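PDB 7JQE: ESAT-6/WXG100 secretion system protein from Streptococcus gallolyticus, which is an extracellular fragment of EsaA, a type VIIb secretion system subunit, and probably takes part in exporting bacterial toxins. Local coordinates for residues Val109-Arg113 and Ile490-Pro494; Asp138-Asp142 and Leu163-Val167. One frame throughout, in Å; residues are numbered along the deposited sequence.

Contact 1: residues Val109-Arg113 and Ile490-Pro494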
loop_
_atom_site.group_PDB
_atom_site.type_symbol
_atom_site.label_atom_id
_atom_site.label_comp_id
_atom_site.label_asym_id
_atom_site.label_seq_id
_atom_site.Cartn_x
_atom_site.Cartn_y
_atom_site.Cartn_z
ATOM N N VAL A 109 -32.260 -68.978 -27.079
ATOM C CA VAL A 109 -31.151 -68.331 -27.773
ATOM C C VAL A 109 -31.601 -67.013 -28.386
ATOM O O VAL A 109 -30.905 -65.994 -28.289
ATOM C CB VAL A 109 -30.559 -69.275 -28.836
ATOM C CG1 VAL A 109 -29.685 -68.496 -29.806
ATOM C CG2 VAL A 109 -29.762 -70.387 -28.171
ATOM N N GLU A 110 -32.771 -67.007 -29.028
ATOM C CA GLU A 110 -33.286 -65.767 -29.598
ATOM C C GLU A 110 -33.677 -64.771 -28.516
ATOM O O GLU A 110 -33.549 -63.559 -28.718
ATOM C CB GLU A 110 -34.474 -66.065 -30.511
ATOM C CG GLU A 110 -34.101 -66.853 -31.752
ATOM C CD GLU A 110 -35.310 -67.431 -32.461
ATOM O OE1 GLU A 110 -36.446 -67.038 -32.117
ATOM O OE2 GLU A 110 -35.128 -68.282 -33.357
ATOM N N ASN A 111 -34.158 -65.255 -27.368
ATOM C CA ASN A 111 -34.453 -64.348 -26.263
ATOM C C ASN A 111 -33.174 -63.736 -25.704
ATOM O O ASN A 111 -33.163 -62.573 -25.285
ATOM C CB ASN A 111 -35.224 -65.084 -25.169
ATOM C CG ASN A 111 -35.816 -64.138 -24.140
ATOM O OD1 ASN A 111 -35.111 -63.621 -23.270
ATOM N ND2 ASN A 111 -37.119 -63.904 -24.237
ATOM N N ALA A 112 -32.085 -64.509 -25.684
ATOM C CA ALA A 112 -30.794 -63.953 -25.297
ATOM C C ALA A 112 -30.313 -62.933 -26.320
ATOM O O ALA A 112 -29.711 -61.915 -25.960
ATOM C CB ALA A 112 -29.771 -65.076 -25.127
ATOM N N ARG A 113 -30.575 -63.189 -27.603
ATOM C CA ARG A 113 -30.170 -62.250 -28.642
ATOM C C ARG A 113 -30.885 -60.914 -28.487
ATOM O O ARG A 113 -30.281 -59.852 -28.677
ATOM C CB ARG A 113 -30.444 -62.853 -30.017
ATOM C CG ARG A 113 -30.097 -61.961 -31.195
ATOM C CD ARG A 113 -30.554 -62.619 -32.489
ATOM N NE ARG A 113 -30.003 -63.964 -32.621
ATOM C CZ ARG A 113 -30.578 -64.945 -33.310
ATOM N NH1 ARG A 113 -30.003 -66.139 -33.371
ATOM N NH2 ARG A 113 -31.731 -64.739 -33.929
ATOM N N ILE A 490 -23.709 -60.711 -30.751
ATOM C CA ILE A 490 -25.105 -60.676 -31.180
ATOM C C ILE A 490 -25.221 -61.160 -32.618
ATOM O O ILE A 490 -26.036 -62.034 -32.935
ATOM C CB ILE A 490 -25.697 -59.266 -31.018
ATOM C CG1 ILE A 490 -25.676 -58.833 -29.552
ATOM C CG2 ILE A 490 -27.123 -59.234 -31.562
ATOM C CD1 ILE A 490 -26.387 -57.522 -29.303
ATOM N N ASP A 491 -24.406 -60.595 -33.514
ATOM C CA ASP A 491 -24.398 -61.051 -34.901
ATOM C C ASP A 491 -24.090 -62.542 -34.985
ATOM O O ASP A 491 -24.858 -63.315 -35.568
ATOM C CB ASP A 491 -23.388 -60.240 -35.716
ATOM C CG ASP A 491 -23.911 -58.869 -36.103
ATOM O OD1 ASP A 491 -25.094 -58.579 -35.819
ATOM O OD2 ASP A 491 -23.140 -58.079 -36.690
ATOM N N SER A 492 -22.970 -62.968 -34.396
ATOM C CA SER A 492 -22.580 -64.378 -34.387
ATOM C C SER A 492 -23.324 -65.110 -33.267
ATOM O O SER A 492 -22.775 -65.445 -32.215
ATOM C CB SER A 492 -21.070 -64.509 -34.239
ATOM O OG SER A 492 -20.394 -63.955 -35.357
ATOM N N LEU A 493 -24.612 -65.361 -33.521
ATOM C CA LEU A 493 -25.496 -66.025 -32.569
ATOM C C LEU A 493 -26.715 -66.565 -33.308
ATOM O O LEU A 493 -27.633 -65.796 -33.628
ATOM C CB LEU A 493 -25.916 -65.057 -31.461
ATOM C CG LEU A 493 -26.722 -65.629 -30.292
ATOM C CD1 LEU A 493 -25.857 -66.525 -29.424
ATOM C CD2 LEU A 493 -27.336 -64.518 -29.461
ATOM N N PRO A 494 -26.755 -67.876 -33.622
ATOM C CA PRO A 494 -27.832 -68.499 -34.402
ATOM C C PRO A 494 -29.018 -68.935 -33.550
ATOM O O PRO A 494 -30.044 -69.305 -34.121
ATOM C CB PRO A 494 -27.141 -69.715 -35.025
ATOM C CG PRO A 494 -26.152 -70.114 -33.996
ATOM C CD PRO A 494 -25.674 -68.835 -33.334
#
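This is a mostly apolar contact with one polar pin, made where the C-terminal end of helix 462-491 and the residues just after it lie against an early turn of helix 102-135. The two segments run antiparallel: the CA atoms of R113 and I490 are 5.9 Å apart, those of V109 and P494 7.4 Å. Helix 462-491 ends at D491, and S492, the centre of an inverse gamma turn, is the first residue to leave helical angles; a weak bond of 2.9 Å from L493 N to D491 O closes the turn. The bend brings L493 round to face the other helix. Its CD2 sits 3.6 Å from R113 CB and 4.0 Å from the backbone V109 O, while L493 CG lies 4.2 Å from V109 CG1. V109 also reaches the last modelled residue, with CG1 3.8 Å from P494 C. R113 stretches along the C-terminal tail: its CG rests 4.1 Å from I490 CG2, and its NH1 donates to L493 O. At 2.4 Å that bond is very short, and its N-H...O angle of 120° is bent. R113 NH1 is also 3.0 Å from P494 C, so the tip of R113 is crowded and the fine geometry of this bond should be read with caution. Next along helix 102-135, L116 and S117 also pack on I490. The contact also adjoins the second subunit: V109 packs on V109 of that subunit, L493 on its A112 and P494 on its Y105.

Contact 2: residues Asp138-Asp142 and Leu163-Val167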
loop_
_atom_site.group_PDB
_atom_site.type_symbol
_atom_site.label_atom_id
_atom_site.label_comp_id
_atom_site.label_asym_id
_atom_site.label_seq_id
_atom_site.Cartn_x
_atom_site.Cartn_y
_atom_site.Cartn_z
ATOM N N ASP A 138 -21.106 -34.924 -27.860
ATOM C CA ASP A 138 -21.349 -36.351 -28.066
ATOM C C ASP A 138 -20.780 -36.731 -29.429
ATOM O O ASP A 138 -21.436 -36.552 -30.459
ATOM C CB ASP A 138 -22.837 -36.674 -27.970
ATOM C CG ASP A 138 -23.131 -38.151 -28.184
ATOM O OD1 ASP A 138 -22.173 -38.941 -28.326
ATOM O OD2 ASP A 138 -24.325 -38.523 -28.211
ATOM N N LEU A 139 -19.556 -37.263 -29.430
ATOM C CA LEU A 139 -18.908 -37.606 -30.692
ATOM C C LEU A 139 -19.641 -38.724 -31.423
ATOM O O LEU A 139 -19.649 -38.747 -32.660
ATOM C CB LEU A 139 -17.450 -37.993 -30.443
ATOM C CG LEU A 139 -16.541 -36.854 -29.972
ATOM C CD1 LEU A 139 -15.162 -37.377 -29.610
ATOM C CD2 LEU A 139 -16.439 -35.784 -31.044
ATOM N N ALA A 140 -20.264 -39.642 -30.691
ATOM C CA ALA A 140 -20.929 -40.807 -31.276
ATOM C C ALA A 140 -20.059 -41.432 -32.365
ATOM O O ALA A 140 -20.427 -41.505 -33.538
ATOM C CB ALA A 140 -22.308 -40.445 -31.823
ATOM N N LEU A 141 -18.875 -41.875 -31.948
ATOM C CA LEU A 141 -17.940 -42.493 -32.877
ATOM C C LEU A 141 -18.583 -43.712 -33.523
ATOM O O LEU A 141 -19.175 -44.550 -32.837
ATOM C CB LEU A 141 -16.658 -42.884 -32.146
ATOM C CG LEU A 141 -15.462 -43.276 -33.014
ATOM C CD1 LEU A 141 -14.973 -42.075 -33.807
ATOM C CD2 LEU A 141 -14.349 -43.849 -32.153
ATOM N N ASP A 142 -18.475 -43.802 -34.848
ATOM C CA ASP A 142 -19.112 -44.874 -35.607
ATOM C C ASP A 142 -18.244 -46.129 -35.564
ATOM O O ASP A 142 -17.107 -46.127 -36.049
ATOM C CB ASP A 142 -19.357 -44.422 -37.046
ATOM C CG ASP A 142 -19.794 -45.553 -37.946
ATOM O OD1 ASP A 142 -20.977 -45.953 -37.876
ATOM O OD2 ASP A 142 -18.951 -46.043 -38.729
ATOM N N LEU A 163 -9.795 -40.807 -32.159
ATOM C CA LEU A 163 -10.348 -39.862 -31.193
ATOM C C LEU A 163 -9.414 -38.678 -30.972
ATOM O O LEU A 163 -9.872 -37.537 -30.845
ATOM C CB LEU A 163 -10.643 -40.572 -29.873
ATOM C CG LEU A 163 -11.857 -41.502 -29.898
ATOM C CD1 LEU A 163 -11.897 -42.405 -28.673
ATOM C CD2 LEU A 163 -13.134 -40.685 -30.000
ATOM N N LEU A 164 -8.103 -38.925 -30.929
ATOM C CA LEU A 164 -7.161 -37.836 -30.687
ATOM C C LEU A 164 -7.121 -36.849 -31.847
ATOM O O LEU A 164 -6.882 -35.655 -31.633
ATOM C CB LEU A 164 -5.765 -38.398 -30.415
ATOM C CG LEU A 164 -5.613 -39.154 -29.094
ATOM C CD1 LEU A 164 -4.211 -39.717 -28.947
ATOM C CD2 LEU A 164 -5.946 -38.240 -27.925
ATOM N N ASN A 165 -7.345 -37.319 -33.074
ATOM C CA ASN A 165 -7.417 -36.429 -34.228
ATOM C C ASN A 165 -8.789 -35.793 -34.394
ATOM O O ASN A 165 -9.008 -35.075 -35.376
ATOM C CB ASN A 165 -7.050 -37.182 -35.508
ATOM C CG ASN A 165 -5.575 -37.511 -35.587
ATOM O OD1 ASN A 165 -5.192 -38.664 -35.790
ATOM N ND2 ASN A 165 -4.734 -36.494 -35.429
ATOM N N GLN A 166 -9.709 -36.037 -33.463
ATOM C CA GLN A 166 -11.069 -35.531 -33.558
ATOM C C GLN A 166 -11.466 -34.626 -32.402
ATOM O O GLN A 166 -12.395 -33.826 -32.561
ATOM C CB GLN A 166 -12.064 -36.702 -33.642
ATOM C CG GLN A 166 -13.483 -36.310 -34.001
ATOM C CD GLN A 166 -14.374 -37.517 -34.258
ATOM O OE1 GLN A 166 -13.896 -38.645 -34.401
ATOM N NE2 GLN A 166 -15.679 -37.282 -34.319
ATOM N N VAL A 167 -10.794 -34.718 -31.259
ATOM C CA VAL A 167 -11.102 -33.916 -30.081
ATOM C C VAL A 167 -10.002 -32.878 -29.916
ATOM O O VAL A 167 -8.819 -33.226 -29.815
ATOM C CB VAL A 167 -11.232 -34.787 -28.822
ATOM C CG1 VAL A 167 -11.407 -33.917 -27.595
ATOM C CG2 VAL A 167 -12.398 -35.744 -28.962
#
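Two leucines from the loop after helix 102-135 reach across to the end of helix 152-164 and the turn that follows it. L139 takes the m,t rotamer and L141 the t,p rotamer; the CA-to-CB bonds of both point toward the helix end, whereas A140 between them, with positive phi and psi (44°/61°), turns its methyl away. L163, itself m,t, starts out sideways but carries its tip in between the pair, so that L163 CD2 lies 3.9 Å from L139 CD1 and 4.0 Å from L141 CD2. The same L139 CD1 is pressed to 3.3 Å from V167 CG2, a tight methyl contact. Q166 runs out straight (t,t), laying its amide along both leucines: NE2 is 3.7 Å from L139 CD2 and OE1 3.6 Å from L141 CD1. At the helix end L163 O accepts from both Q166 N and V167 N, each at 3.0 Å, which keeps the backbone turning. On the loop side, D138 OD1 takes a weak bond of 3.1 Å from A140 N. Polar fixing of the loop backbone comes from elsewhere, with S131 holding L139 N, Y476 holding L141 N and R127 holding L141 O. Between the segments themselves, then, the chemistry is van der Waals packing of methyls, edged by an amide, so the fit rests on side-chain shape rather than on directional bonds.

From the N terminus, the chain first passes 109-113 on helix 102-135, then leaves that helix into the loop 138-142. Contact 2 closes a short excursion from there: after 20 residues, most of helix 152-164 among them, the chain is back at 163-167. It then travels through further helices and both antiparallel sheets before helix 462-491 brings it home to contact 1, which spans 376 residues and encloses contact 2. The two contacts do not touch, their centres being 30 Å apart and their nearest atoms about 12 Å. Helix 462-491 relates them, since Y476 meets both segments of contact 2 and I490 belongs to contact 1.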